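Local coordinates for protein five-membered-cyclitol-phosphate synthase (Streptomyces citricolor, PDB 6K96) that binds nicotinamide-adenine-dinucleotide and probably belongs with the myo-inositol-1-phosphate synthase-like cyclitol-phosphate synthases, at residues Lys151-Arg164 against Phe172-Leu184. Sequence-based numbering, arbitrary orientation.
Sequences KVAFVNCTPELVAR and FEKAGVPLIGDDL. With NAD (nicotinamide-adenine-dinucleotide), chain G.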
loop_
_atom_site.group_PDB
_atom_site.type_symbol
_atom_site.label_atom_id
_atom_site.label_comp_id
_atom_site.label_asym_id
_atom_site.label_seq_id
_atom_site.Cartn_x
_atom_site.Cartn_y
_atom_site.Cartn_z
ATOM N N LYS B 151 45.220 22.934 5.246
ATOM C CA LYS B 151 44.601 23.778 4.176
ATOM C C LYS B 151 43.686 22.932 3.271
ATOM O O LYS B 151 43.539 23.272 2.088
ATOM C CB LYS B 151 45.683 24.498 3.357
ATOM C CG LYS B 151 46.680 25.348 4.155
ATOM C CD LYS B 151 46.192 26.741 4.488
ATOM C CE LYS B 151 46.899 27.362 5.672
ATOM N NZ LYS B 151 46.133 27.159 6.930
ATOM N N VAL B 152 43.074 21.873 3.796
ATOM C CA VAL B 152 42.197 20.973 2.995
ATOM C C VAL B 152 40.708 21.302 3.280
ATOM O O VAL B 152 40.308 21.433 4.465
ATOM C CB VAL B 152 42.590 19.516 3.292
ATOM C CG1 VAL B 152 41.519 18.538 2.817
ATOM C CG2 VAL B 152 43.949 19.163 2.697
ATOM N N ALA B 153 39.902 21.478 2.232
ATOM C CA ALA B 153 38.437 21.742 2.326
ATOM C C ALA B 153 37.764 20.652 3.192
ATOM O O ALA B 153 38.166 19.471 3.099
ATOM C CB ALA B 153 37.810 21.820 0.936
ATOM N N PHE B 154 36.763 21.025 3.988
ATOM C CA PHE B 154 36.032 20.094 4.885
ATOM C C PHE B 154 34.544 20.009 4.521
ATOM O O PHE B 154 33.876 21.066 4.424
ATOM C CB PHE B 154 36.094 20.587 6.324
ATOM C CG PHE B 154 35.732 19.542 7.338
ATOM C CD1 PHE B 154 36.603 18.500 7.611
ATOM C CD2 PHE B 154 34.552 19.630 8.055
ATOM C CE1 PHE B 154 36.301 17.570 8.598
ATOM C CE2 PHE B 154 34.234 18.668 9.006
ATOM C CZ PHE B 154 35.108 17.646 9.283
ATOM N N VAL B 155 33.998 18.787 4.462
ATOM C CA VAL B 155 32.544 18.536 4.214
ATOM C C VAL B 155 31.947 17.767 5.390
ATOM O O VAL B 155 32.311 16.609 5.567
ATOM C CB VAL B 155 32.315 17.761 2.897
ATOM C CG1 VAL B 155 30.858 17.334 2.745
ATOM C CG2 VAL B 155 32.754 18.548 1.671
ATOM N N ASN B 156 30.968 18.352 6.073
ATOM C CA ASN B 156 30.254 17.701 7.204
ATOM C C ASN B 156 28.926 17.048 6.749
ATOM O O ASN B 156 27.889 17.777 6.656
ATOM C CB ASN B 156 30.010 18.714 8.319
ATOM C CG ASN B 156 29.379 18.050 9.506
ATOM O OD1 ASN B 156 29.398 16.842 9.608
ATOM N ND2 ASN B 156 28.861 18.827 10.428
ATOM N N CYS B 157 28.902 15.714 6.607
ATOM C CA CYS B 157 27.646 14.937 6.405
ATOM C C CYS B 157 26.704 14.936 7.616
ATOM O O CYS B 157 25.479 14.571 7.374
ATOM C CB CYS B 157 27.857 13.441 6.226
ATOM S SG CYS B 157 28.817 13.082 4.768
ATOM N N THR B 158 27.218 15.193 8.824
ATOM C CA THR B 158 26.531 14.832 10.102
ATOM C C THR B 158 25.843 16.053 10.689
ATOM O O THR B 158 26.149 17.163 10.247
ATOM C CB THR B 158 27.483 14.242 11.157
ATOM O OG1 THR B 158 28.212 15.282 11.794
ATOM C CG2 THR B 158 28.454 13.248 10.569
ATOM N N PRO B 159 24.922 15.867 11.681
ATOM C CA PRO B 159 24.274 16.978 12.397
ATOM C C PRO B 159 25.188 17.714 13.400
ATOM O O PRO B 159 24.761 18.735 13.964
ATOM C CB PRO B 159 23.096 16.358 13.176
ATOM C CG PRO B 159 22.987 14.945 12.633
ATOM C CD PRO B 159 24.378 14.577 12.137
ATOM N N GLU B 160 26.431 17.274 13.551
ATOM C CA GLU B 160 27.374 17.943 14.477
ATOM C C GLU B 160 27.613 19.380 14.019
ATOM O O GLU B 160 27.626 19.628 12.831
ATOM C CB GLU B 160 28.665 17.147 14.655
ATOM C CG GLU B 160 28.518 16.027 15.657
ATOM C CD GLU B 160 27.268 15.161 15.555
ATOM O OE1 GLU B 160 26.375 15.280 16.463
ATOM O OE2 GLU B 160 27.182 14.385 14.571
ATOM N N LEU B 161 27.801 20.270 15.004
ATOM C CA LEU B 161 28.148 21.697 14.814
ATOM C C LEU B 161 29.586 21.779 14.296
ATOM O O LEU B 161 30.478 21.333 15.069
ATOM C CB LEU B 161 27.971 22.417 16.161
ATOM C CG LEU B 161 27.201 23.737 16.064
ATOM C CD1 LEU B 161 25.705 23.499 15.916
ATOM C CD2 LEU B 161 27.465 24.649 17.240
ATOM N N VAL B 162 29.779 22.239 13.041
ATOM C CA VAL B 162 31.108 22.550 12.432
ATOM C C VAL B 162 30.992 23.841 11.617
ATOM O O VAL B 162 31.481 24.891 12.049
ATOM C CB VAL B 162 31.670 21.408 11.567
ATOM C CG1 VAL B 162 33.116 21.671 11.156
ATOM C CG2 VAL B 162 31.574 20.066 12.252
ATOM N N ALA B 163 30.360 23.794 10.450
ATOM C CA ALA B 163 30.124 25.014 9.640
ATOM C C ALA B 163 29.286 25.963 10.476
ATOM O O ALA B 163 29.327 27.135 10.215
ATOM C CB ALA B 163 29.466 24.714 8.328
ATOM N N ARG B 164 28.575 25.472 11.486
ATOM C CA ARG B 164 27.620 26.349 12.213
ATOM C C ARG B 164 28.290 27.054 13.409
ATOM O O ARG B 164 27.628 27.981 13.962
ATOM C CB ARG B 164 26.365 25.573 12.625
ATOM C CG ARG B 164 25.215 25.724 11.628
ATOM C CD ARG B 164 24.085 24.754 11.863
ATOM N NE ARG B 164 24.681 23.480 12.189
ATOM C CZ ARG B 164 24.107 22.527 12.887
ATOM N NH1 ARG B 164 22.878 22.699 13.328
ATOM N NH2 ARG B 164 24.745 21.378 13.100
ATOM N N PHE B 172 38.335 29.233 8.792
ATOM C CA PHE B 172 38.240 28.643 7.428
ATOM C C PHE B 172 38.075 29.756 6.381
ATOM O O PHE B 172 38.814 29.728 5.388
ATOM C CB PHE B 172 37.095 27.628 7.338
ATOM C CG PHE B 172 37.440 26.198 7.670
ATOM C CD1 PHE B 172 37.916 25.345 6.704
ATOM C CD2 PHE B 172 37.251 25.699 8.946
ATOM C CE1 PHE B 172 38.237 24.036 7.005
ATOM C CE2 PHE B 172 37.549 24.380 9.254
ATOM C CZ PHE B 172 38.051 23.552 8.281
ATOM N N GLU B 173 37.096 30.657 6.549
ATOM C CA GLU B 173 36.811 31.799 5.618
ATOM C C GLU B 173 38.134 32.510 5.310
ATOM O O GLU B 173 38.488 32.601 4.117
ATOM C CB GLU B 173 35.893 32.877 6.223
ATOM C CG GLU B 173 34.383 32.736 5.989
ATOM C CD GLU B 173 33.507 33.757 6.742
ATOM O OE1 GLU B 173 34.029 34.852 7.110
ATOM O OE2 GLU B 173 32.303 33.470 6.998
ATOM N N LYS B 174 38.835 32.959 6.364
ATOM C CA LYS B 174 40.049 33.835 6.317
ATOM C C LYS B 174 41.245 33.067 5.728
ATOM O O LYS B 174 42.111 33.717 5.133
ATOM C CB LYS B 174 40.342 34.416 7.712
ATOM C CG LYS B 174 41.802 34.724 8.005
ATOM C CD LYS B 174 42.027 35.889 8.963
ATOM C CE LYS B 174 43.491 36.285 9.075
ATOM N NZ LYS B 174 43.855 36.727 10.444
ATOM N N ALA B 175 41.286 31.740 5.849
ATOM C CA ALA B 175 42.409 30.885 5.390
ATOM C C ALA B 175 42.276 30.508 3.904
ATOM O O ALA B 175 43.117 29.721 3.438
ATOM C CB ALA B 175 42.475 29.646 6.249
ATOM N N GLY B 176 41.263 31.036 3.207
ATOM C CA GLY B 176 40.914 30.660 1.819
ATOM C C GLY B 176 40.481 29.205 1.667
ATOM O O GLY B 176 40.702 28.661 0.595
ATOM N N VAL B 177 39.885 28.597 2.688
ATOM C CA VAL B 177 39.566 27.140 2.708
ATOM C C VAL B 177 38.051 27.006 2.813
ATOM O O VAL B 177 37.432 27.661 3.667
ATOM C CB VAL B 177 40.273 26.382 3.855
ATOM C CG1 VAL B 177 39.851 24.929 3.929
ATOM C CG2 VAL B 177 41.785 26.453 3.760
ATOM N N PRO B 178 37.419 26.154 1.951
ATOM C CA PRO B 178 35.981 25.921 2.001
ATOM C C PRO B 178 35.638 25.032 3.196
ATOM O O PRO B 178 36.354 24.088 3.473
ATOM C CB PRO B 178 35.638 25.207 0.682
ATOM C CG PRO B 178 36.926 25.155 -0.116
ATOM C CD PRO B 178 38.051 25.361 0.882
ATOM N N LEU B 179 34.529 25.367 3.852
ATOM C CA LEU B 179 33.918 24.567 4.943
ATOM C C LEU B 179 32.433 24.379 4.602
ATOM O O LEU B 179 31.690 25.380 4.583
ATOM C CB LEU B 179 34.126 25.297 6.282
ATOM C CG LEU B 179 33.511 24.642 7.529
ATOM C CD1 LEU B 179 34.261 23.372 7.928
ATOM C CD2 LEU B 179 33.494 25.613 8.710
ATOM N N ILE B 180 32.014 23.141 4.341
ATOM C CA ILE B 180 30.678 22.833 3.753
ATOM C C ILE B 180 29.902 21.984 4.749
ATOM O O ILE B 180 30.320 20.853 5.033
ATOM C CB ILE B 180 30.836 22.148 2.381
ATOM C CG1 ILE B 180 31.782 22.959 1.486
ATOM C CG2 ILE B 180 29.487 21.892 1.724
ATOM C CD1 ILE B 180 31.329 24.375 1.188
ATOM N N GLY B 181 28.815 22.536 5.261
ATOM C CA GLY B 181 28.045 21.898 6.326
ATOM C C GLY B 181 26.934 22.805 6.810
ATOM O O GLY B 181 26.880 23.940 6.373
ATOM N N ASP B 182 26.050 22.258 7.655
ATOM C CA ASP B 182 26.181 20.884 8.144
ATOM C C ASP B 182 24.955 20.009 7.803
ATOM O O ASP B 182 23.865 20.532 7.587
ATOM C CB ASP B 182 26.360 20.857 9.666
ATOM C CG ASP B 182 27.474 21.753 10.147
ATOM O OD1 ASP B 182 28.570 21.642 9.589
ATOM O OD2 ASP B 182 27.219 22.591 11.022
ATOM N N ASP B 183 25.164 18.697 7.770
ATOM C CA ASP B 183 24.106 17.654 7.852
ATOM C C ASP B 183 23.448 17.430 6.488
ATOM O O ASP B 183 22.611 18.292 6.147
ATOM C CB ASP B 183 23.066 18.036 8.904
ATOM C CG ASP B 183 22.232 16.861 9.358
ATOM O OD1 ASP B 183 22.532 15.708 8.931
ATOM O OD2 ASP B 183 21.296 17.102 10.158
ATOM N N LEU B 184 23.772 16.315 5.802
ATOM C CA LEU B 184 23.169 15.963 4.468
ATOM C C LEU B 184 21.649 15.908 4.557
ATOM O O LEU B 184 21.136 15.139 5.414
ATOM C CB LEU B 184 23.617 14.595 3.957
ATOM C CG LEU B 184 25.110 14.370 3.824
ATOM C CD1 LEU B 184 25.351 13.050 3.119
ATOM C CD2 LEU B 184 25.775 15.526 3.102
HETATM P PA NAD G . 28.415 4.063 8.477
HETATM O O1A NAD G . 28.025 3.623 9.835
HETATM O O2A NAD G . 28.185 3.062 7.379
HETATM O O5B NAD G . 29.868 4.668 8.369
HETATM C C5B NAD G . 30.472 5.021 9.635
HETATM C C4B NAD G . 31.946 4.717 9.576
HETATM O O4B NAD G . 32.725 5.511 10.532
HETATM C C3B NAD G . 32.269 3.256 9.904
HETATM O O3B NAD G . 33.237 2.791 8.972
HETATM C C2B NAD G . 32.887 3.371 11.295
HETATM O O2B NAD G . 33.568 2.163 11.478
HETATM C C1B NAD G . 33.710 4.644 11.076
HETATM N N9A NAD G . 34.273 5.295 12.242
HETATM C C8A NAD G . 33.717 5.249 13.497
HETATM N N7A NAD G . 34.353 5.996 14.370
HETATM C C5A NAD G . 35.374 6.600 13.645
HETATM C C6A NAD G . 36.381 7.510 14.027
HETATM N N6A NAD G . 36.487 7.989 15.261
HETATM N N1A NAD G . 37.228 7.962 13.061
HETATM C C2A NAD G . 37.085 7.456 11.821
HETATM N N3A NAD G . 36.188 6.587 11.362
HETATM C C4A NAD G . 35.335 6.189 12.325
HETATM O O3 NAD G . 27.567 5.363 8.146
HETATM P PN NAD G . 27.004 5.885 6.732
HETATM O O1N NAD G . 28.144 5.947 5.791
HETATM O O2N NAD G . 25.779 5.051 6.513
HETATM O O5D NAD G . 26.585 7.391 7.128
HETATM C C5D NAD G . 27.662 8.297 7.610
HETATM C C4D NAD G . 27.046 9.504 8.253
HETATM O O4D NAD G . 26.286 10.286 7.303
HETATM C C3D NAD G . 26.082 9.148 9.394
HETATM O O3D NAD G . 26.245 10.122 10.402
HETATM C C2D NAD G . 24.712 9.401 8.771
HETATM O O2D NAD G . 23.678 9.797 9.652
HETATM C C1D NAD G . 25.014 10.607 7.883
HETATM N N1N NAD G . 23.917 10.782 6.883
HETATM C C2N NAD G . 23.497 9.654 6.100
HETATM C C3N NAD G . 22.368 9.708 5.301
HETATM C C7N NAD G . 22.015 8.485 4.474
HETATM O O7N NAD G . 22.788 7.537 4.430
HETATM N N7N NAD G . 20.853 8.481 3.824
HETATM C C4N NAD G . 21.629 10.890 5.314
HETATM C C5N NAD G . 22.139 12.026 5.933
HETATM C C6N NAD G . 23.229 11.932 6.777
#
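The Asp182 carboxylate is gripped by Asn156, Ala163 and Arg164 at the carboxy-terminal ends of the two parallel strands of a beta-alpha-beta unit (strand 153-156, helix 166-174, strand 179-180) in the parallel sheet of a Rossmann-type domain that holds NAD. Asp182 OD1 takes the Ala163 N-H on its syn lone pair at 2.9 Å, while Asn156 ND2 meets the same OD1 from above the carboxylate plane. Asp182 OD2 accepts Arg164 NE on its anti lone pair at 2.9 Å, a salt bridge lying in the guanidinium plane, and also a long bond from Val162 N. Four donors on one buried carboxylate should stabilise its negative charge. Asn156 swings its amide out with chi1 near trans (-176°), which brings ND2 to Asp182, and its OD1 closes an Asx turn with Thr158 N.

Further back, Phe154 N to Pro178 O, Ile180 N to Phe154 O and Asn156 N to Ile180 O zip the strands in parallel. Leu179 CD1 sits 3.7 Å from Phe154 CB and lies over one face of the Phe172 ring, offset toward its rim; helix 137-149 packs on Phe154 and Val162. On the cofactor side, Leu184 N bonds to Cys157 O, and Leu184 O lies 3.3 Å from C5N of the NAD nicotinamide ring.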